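Local atomic coordinates of type I modular polyketide synthase (Streptomyces albus subsp. albus, PDB entry 6IYT), a protein that probably loads an extender unit, likely ethylmalonyl from its coenzyme A thioester, onto the salinomycin polyketide synthase, as its acyltransferase domain. Residues G78-A83 / A456-L461; Q128-A133 / E393-P398. All blocks are in the same frame, centred on the assembly; numbering follows the deposited sequence.

Contact 1 of 2, residues G78-A83 / A456-L461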
loop_
_atom_site.group_PDB
_atom_site.type_symbol
_atom_site.label_atom_id
_atom_site.label_comp_id
_atom_site.label_asym_id
_atom_site.label_seq_id
_atom_site.Cartn_x
_atom_site.Cartn_y
_atom_site.Cartn_z
ATOM N N GLY A 78 -9.269 -2.223 26.585
ATOM C CA GLY A 78 -9.143 -2.418 25.133
ATOM C C GLY A 78 -9.141 -3.901 24.785
ATOM O O GLY A 78 -9.835 -4.343 23.873
ATOM N N TYR A 79 -8.345 -4.677 25.516
ATOM C CA TYR A 79 -8.310 -6.102 25.327
ATOM C C TYR A 79 -9.693 -6.720 25.514
ATOM O O TYR A 79 -10.138 -7.523 24.703
ATOM C CB TYR A 79 -7.317 -6.760 26.285
ATOM C CG TYR A 79 -7.358 -8.260 26.188
ATOM C CD1 TYR A 79 -6.824 -8.929 25.070
ATOM C CD2 TYR A 79 -8.025 -9.006 27.135
ATOM C CE1 TYR A 79 -6.961 -10.304 24.928
ATOM C CE2 TYR A 79 -8.127 -10.380 27.022
ATOM C CZ TYR A 79 -7.630 -11.020 25.911
ATOM O OH TYR A 79 -7.787 -12.376 25.795
ATOM N N SER A 80 -10.408 -6.263 26.515
ATOM C CA SER A 80 -11.704 -6.851 26.837
ATOM C C SER A 80 -12.770 -6.517 25.764
ATOM O O SER A 80 -13.570 -7.364 25.372
ATOM C CB SER A 80 -12.161 -6.382 28.213
ATOM O OG SER A 80 -11.229 -6.785 29.216
ATOM N N LEU A 81 -12.756 -5.286 25.300
ATOM C CA LEU A 81 -13.634 -4.868 24.217
ATOM C C LEU A 81 -13.371 -5.706 22.966
ATOM O O LEU A 81 -14.288 -5.996 22.213
ATOM C CB LEU A 81 -13.414 -3.405 23.907
ATOM C CG LEU A 81 -13.969 -2.439 24.948
ATOM C CD1 LEU A 81 -13.362 -1.091 24.756
ATOM C CD2 LEU A 81 -15.506 -2.356 24.887
ATOM N N ALA A 82 -12.100 -6.034 22.718
ATOM C CA ALA A 82 -11.729 -6.807 21.533
ATOM C C ALA A 82 -12.099 -8.285 21.682
ATOM O O ALA A 82 -12.425 -8.937 20.709
ATOM C CB ALA A 82 -10.239 -6.658 21.250
ATOM N N ALA A 83 -12.006 -8.822 22.896
ATOM C CA ALA A 83 -12.116 -10.245 23.072
ATOM C C ALA A 83 -13.562 -10.661 23.353
ATOM O O ALA A 83 -13.948 -11.759 23.022
ATOM C CB ALA A 83 -11.186 -10.715 24.186
ATOM N N ALA A 456 -2.083 -7.770 29.122
ATOM C CA ALA A 456 -3.490 -7.407 29.391
ATOM C C ALA A 456 -4.292 -8.585 29.962
ATOM O O ALA A 456 -3.917 -9.760 29.790
ATOM C CB ALA A 456 -4.159 -6.896 28.115
ATOM N N LYS A 457 -5.383 -8.273 30.653
ATOM C CA LYS A 457 -6.324 -9.302 31.108
ATOM C C LYS A 457 -7.740 -8.805 30.941
ATOM O O LYS A 457 -7.992 -7.585 30.973
ATOM C CB LYS A 457 -6.086 -9.642 32.573
ATOM C CG LYS A 457 -5.902 -8.420 33.461
ATOM C CD LYS A 457 -5.816 -8.797 34.937
ATOM C CE LYS A 457 -7.193 -8.776 35.588
ATOM N NZ LYS A 457 -7.395 -9.917 36.534
ATOM N N ALA A 458 -8.670 -9.735 30.855
ATOM C CA ALA A 458 -10.112 -9.385 30.770
ATOM C C ALA A 458 -10.608 -8.728 32.057
ATOM O O ALA A 458 -10.247 -9.142 33.172
ATOM C CB ALA A 458 -10.938 -10.624 30.443
ATOM N N VAL A 459 -11.393 -7.672 31.894
ATOM C CA VAL A 459 -11.938 -6.928 33.018
ATOM C C VAL A 459 -13.421 -6.691 32.786
ATOM O O VAL A 459 -13.894 -6.736 31.651
ATOM C CB VAL A 459 -11.216 -5.585 33.226
ATOM C CG1 VAL A 459 -9.755 -5.820 33.583
ATOM C CG2 VAL A 459 -11.339 -4.714 31.987
ATOM N N ASP A 460 -14.151 -6.437 33.863
ATOM C CA ASP A 460 -15.585 -6.224 33.764
ATOM C C ASP A 460 -15.916 -5.015 32.897
ATOM O O ASP A 460 -15.262 -3.975 32.970
ATOM C CB ASP A 460 -16.184 -6.055 35.163
ATOM C CG ASP A 460 -17.693 -5.922 35.140
ATOM O OD1 ASP A 460 -18.206 -5.061 34.396
ATOM O OD2 ASP A 460 -18.368 -6.683 35.866
ATOM N N LEU A 461 -16.940 -5.175 32.068
ATOM C CA LEU A 461 -17.402 -4.128 31.173
ATOM C C LEU A 461 -18.907 -4.019 31.323
ATOM O O LEU A 461 -19.565 -4.995 31.679
ATOM C CB LEU A 461 -17.075 -4.478 29.721
ATOM C CG LEU A 461 -15.612 -4.525 29.282
ATOM C CD1 LEU A 461 -15.497 -5.191 27.920
ATOM C CD2 LEU A 461 -15.022 -3.124 29.247
#
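Ala-456 meets Tyr-79 where the segment 456-461, an extended piece of chain after helix 428-439, begins to run along helix 74-84. Its methyl group lies 3.7 Å from CB of Tyr-79 (CB to CB) and about as near to the base of the ring, an apolar touch at the root of the aromatic side chain. The next residue, Lys-457, has its CB directed away from the helix, and the backbone does the work: its carbonyl carbon C sits obliquely to the ring, 3.8 Å from Tyr-79 CD2. Ala-458 follows at the ring edge, its backbone N close to the ring plane, while its CA comes within 3.2 Å of Ser-80 OG. With CG anti to the backbone N (chi1 175°), the tyrosine leans its ring toward the C-terminal end of the helix, and the methyl of Ala-83, one turn on, lies over one face near its rim.

Val-459 supplies the polar link between the two segments. Its N-H donates to Ser-80 OG over 2.8 Å, at 155° about the hydrogen, and its CG2 packs 3.5 Å from the same oxygen. Ser-80 OG stands beside its own backbone N (chi1 -61°). Further ties run from Lys-457 N to Asp-76 OD1 and from Asp-460 O to His-65 NE2. Leu-461 returns to the helix: CD1 reaches Ser-80 CB at 3.6 Å and lies 4.2 Å from CD2 of Leu-81, the two leucine side chains crossing at a slant.

The serine hydroxyl is thus donor to Asp-76 O, one turn earlier, and acceptor from Val-459 N, with apolar contacts at Tyr-79 and Leu-81 before and after it. It ties the late chain to the CurL-like region, consistent with the linker that packs back there in related synthases.

Contact 2 of 2, residues Q128-A133 / E393-P398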
loop_
_atom_site.group_PDB
_atom_site.type_symbol
_atom_site.label_atom_id
_atom_site.label_comp_id
_atom_site.label_asym_id
_atom_site.label_seq_id
_atom_site.Cartn_x
_atom_site.Cartn_y
_atom_site.Cartn_z
ATOM N N GLN A 128 6.470 3.738 -7.944
ATOM C CA GLN A 128 7.050 4.906 -7.309
ATOM C C GLN A 128 5.979 5.948 -7.083
ATOM O O GLN A 128 4.940 5.944 -7.748
ATOM C CB GLN A 128 8.195 5.473 -8.141
ATOM C CG GLN A 128 9.548 5.061 -7.629
ATOM C CD GLN A 128 10.649 5.295 -8.626
ATOM O OE1 GLN A 128 11.126 6.430 -8.808
ATOM N NE2 GLN A 128 11.040 4.255 -9.301
ATOM N N GLY A 129 6.182 6.780 -6.073
ATOM C CA GLY A 129 5.200 7.796 -5.702
ATOM C C GLY A 129 4.800 7.651 -4.246
ATOM O O GLY A 129 4.245 8.593 -3.629
ATOM N N SER A 130 5.068 6.457 -3.702
ATOM C CA SER A 130 4.729 6.087 -2.307
ATOM C C SER A 130 5.653 6.745 -1.259
ATOM O O SER A 130 5.392 6.667 -0.055
ATOM C CB SER A 130 4.833 4.551 -2.164
ATOM O OG SER A 130 3.548 4.010 -2.056
ATOM N N GLN A 131 6.841 7.115 -1.693
ATOM C CA GLN A 131 7.943 7.291 -0.778
ATOM C C GLN A 131 7.773 8.593 0.005
ATOM O O GLN A 131 7.289 9.582 -0.538
ATOM C CB GLN A 131 9.296 7.296 -1.579
ATOM C CG GLN A 131 9.436 8.424 -2.604
ATOM C CD GLN A 131 8.946 8.067 -4.012
ATOM O OE1 GLN A 131 8.177 7.134 -4.198
ATOM N NE2 GLN A 131 9.449 8.795 -5.024
ATOM N N TRP A 132 8.277 8.624 1.235
ATOM C CA TRP A 132 8.479 9.869 1.945
ATOM C C TRP A 132 9.679 9.811 2.886
ATOM O O TRP A 132 10.107 8.739 3.325
ATOM C CB TRP A 132 7.221 10.277 2.712
ATOM C CG TRP A 132 6.622 9.197 3.578
ATOM C CD1 TRP A 132 5.727 8.240 3.193
ATOM C CD2 TRP A 132 6.736 9.082 5.010
ATOM N NE1 TRP A 132 5.281 7.544 4.287
ATOM C CE2 TRP A 132 5.876 8.053 5.416
ATOM C CE3 TRP A 132 7.508 9.747 5.986
ATOM C CZ2 TRP A 132 5.718 7.707 6.744
ATOM C CZ3 TRP A 132 7.340 9.401 7.298
ATOM C CH2 TRP A 132 6.502 8.356 7.660
ATOM N N ALA A 133 10.307 10.966 3.066
ATOM C CA ALA A 133 11.531 11.037 3.814
ATOM C C ALA A 133 11.263 10.661 5.256
ATOM O O ALA A 133 10.366 11.225 5.902
ATOM C CB ALA A 133 12.123 12.436 3.725
ATOM N N GLU A 393 -3.932 -1.316 0.025
ATOM C CA GLU A 393 -2.700 -0.857 -0.580
ATOM C C GLU A 393 -1.576 -0.937 0.440
ATOM O O GLU A 393 -1.568 -0.230 1.434
ATOM C CB GLU A 393 -2.852 0.549 -1.192
ATOM C CG GLU A 393 -1.609 0.996 -1.967
ATOM C CD GLU A 393 -1.671 2.430 -2.406
ATOM O OE1 GLU A 393 -2.683 2.811 -3.037
ATOM O OE2 GLU A 393 -0.661 3.171 -2.200
ATOM N N SER A 394 -0.662 -1.865 0.194
ATOM C CA SER A 394 0.411 -2.210 1.111
ATOM C C SER A 394 1.621 -1.275 0.915
ATOM O O SER A 394 2.686 -1.711 0.459
ATOM C CB SER A 394 0.821 -3.665 0.875
ATOM O OG SER A 394 1.702 -4.141 1.887
ATOM N N SER A 395 1.424 0.011 1.222
ATOM C CA SER A 395 2.381 1.054 0.843
ATOM C C SER A 395 2.577 2.106 1.951
ATOM O O SER A 395 1.809 2.182 2.874
ATOM C CB SER A 395 1.890 1.759 -0.410
ATOM O OG SER A 395 0.766 2.532 -0.124
ATOM N N ALA A 396 3.649 2.888 1.821
ATOM C CA ALA A 396 3.996 3.935 2.763
ATOM C C ALA A 396 3.089 5.177 2.623
ATOM O O ALA A 396 3.030 5.978 3.511
ATOM C CB ALA A 396 5.456 4.329 2.561
ATOM N N HIS A 397 2.366 5.287 1.504
ATOM C CA HIS A 397 1.517 6.474 1.234
ATOM C C HIS A 397 0.581 6.139 0.108
ATOM O O HIS A 397 1.004 5.500 -0.840
ATOM C CB HIS A 397 2.383 7.688 0.840
ATOM C CG HIS A 397 1.587 8.922 0.542
ATOM N ND1 HIS A 397 1.005 9.676 1.527
ATOM C CD2 HIS A 397 1.250 9.517 -0.629
ATOM C CE1 HIS A 397 0.293 10.651 0.983
ATOM N NE2 HIS A 397 0.407 10.564 -0.326
ATOM N N PRO A 398 -0.735 6.419 0.273
ATOM C CA PRO A 398 -1.711 5.790 -0.662
ATOM C C PRO A 398 -1.720 6.487 -1.994
ATOM O O PRO A 398 -1.835 7.733 -2.053
ATOM C CB PRO A 398 -3.063 5.967 0.017
ATOM C CG PRO A 398 -2.827 6.649 1.286
ATOM C CD PRO A 398 -1.384 7.041 1.425
#
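Ser-130 and His-397 bring together two loops that each follow a strand of the parallel sheet, 120-125 and 388-393. The first carries most of the GQGSQW sequence, in which Gln-128 probably lends a backbone amide to the oxyanion hole, as in related malonyl transferases. The serine hydroxyl donates to His-397 O over 3.2 Å, in the carbonyl plane and on a lone pair. That OG also lies 3.2 Å from Ser-395 CB, in close contact with the second loop.

The second bond comes from Trp-132, whose NE1 gives its hydrogen to Ala-396 O at 2.8 Å, with an angle of 149° at the hydrogen. The oxygen lies at the indole edge, near the ring plane, yet the donor stands 50° out of the carbonyl plane and misses the lone pairs.

The methyl of Ala-396 at 3.5 Å and CB of His-397 bury Ser-130 O, which has no hydrogen-bond partner in the model. Glu-393 is well supplied: OE2 accepts from Ser-395 OG on its anti side at 2.6 Å. His-397 ND1 is bonded to the backbone N of Arg-423.

Consecutive carbonyls of the 393-398 loop therefore accept from two side chains of the 128-133 loop, and a buried carboxylate, probably ionised among these donors, gathers the hydroxyl of Ser-395 and the amides of Val-399 (at OE2) and Leu-400 (at OE1), just ahead of helix 401-411.

Contact 1 lies toward one end of the molecule, its centre 31 Å from that of the chain, whereas contact 2 sits only 7 Å from that centre, within the acyltransferase domain. They share no helix or strand and do not touch, with about 23 Å between their nearest atoms, although both segments of contact 2 fall in the sequence between those of contact 1. Their chemistry follows their place. At the periphery, a helix receives an extended segment mainly through apolar side chains, with a backbone amide as donor. Near the centre, loop meets loop, side chains are the donors and backbone carbonyls the acceptors.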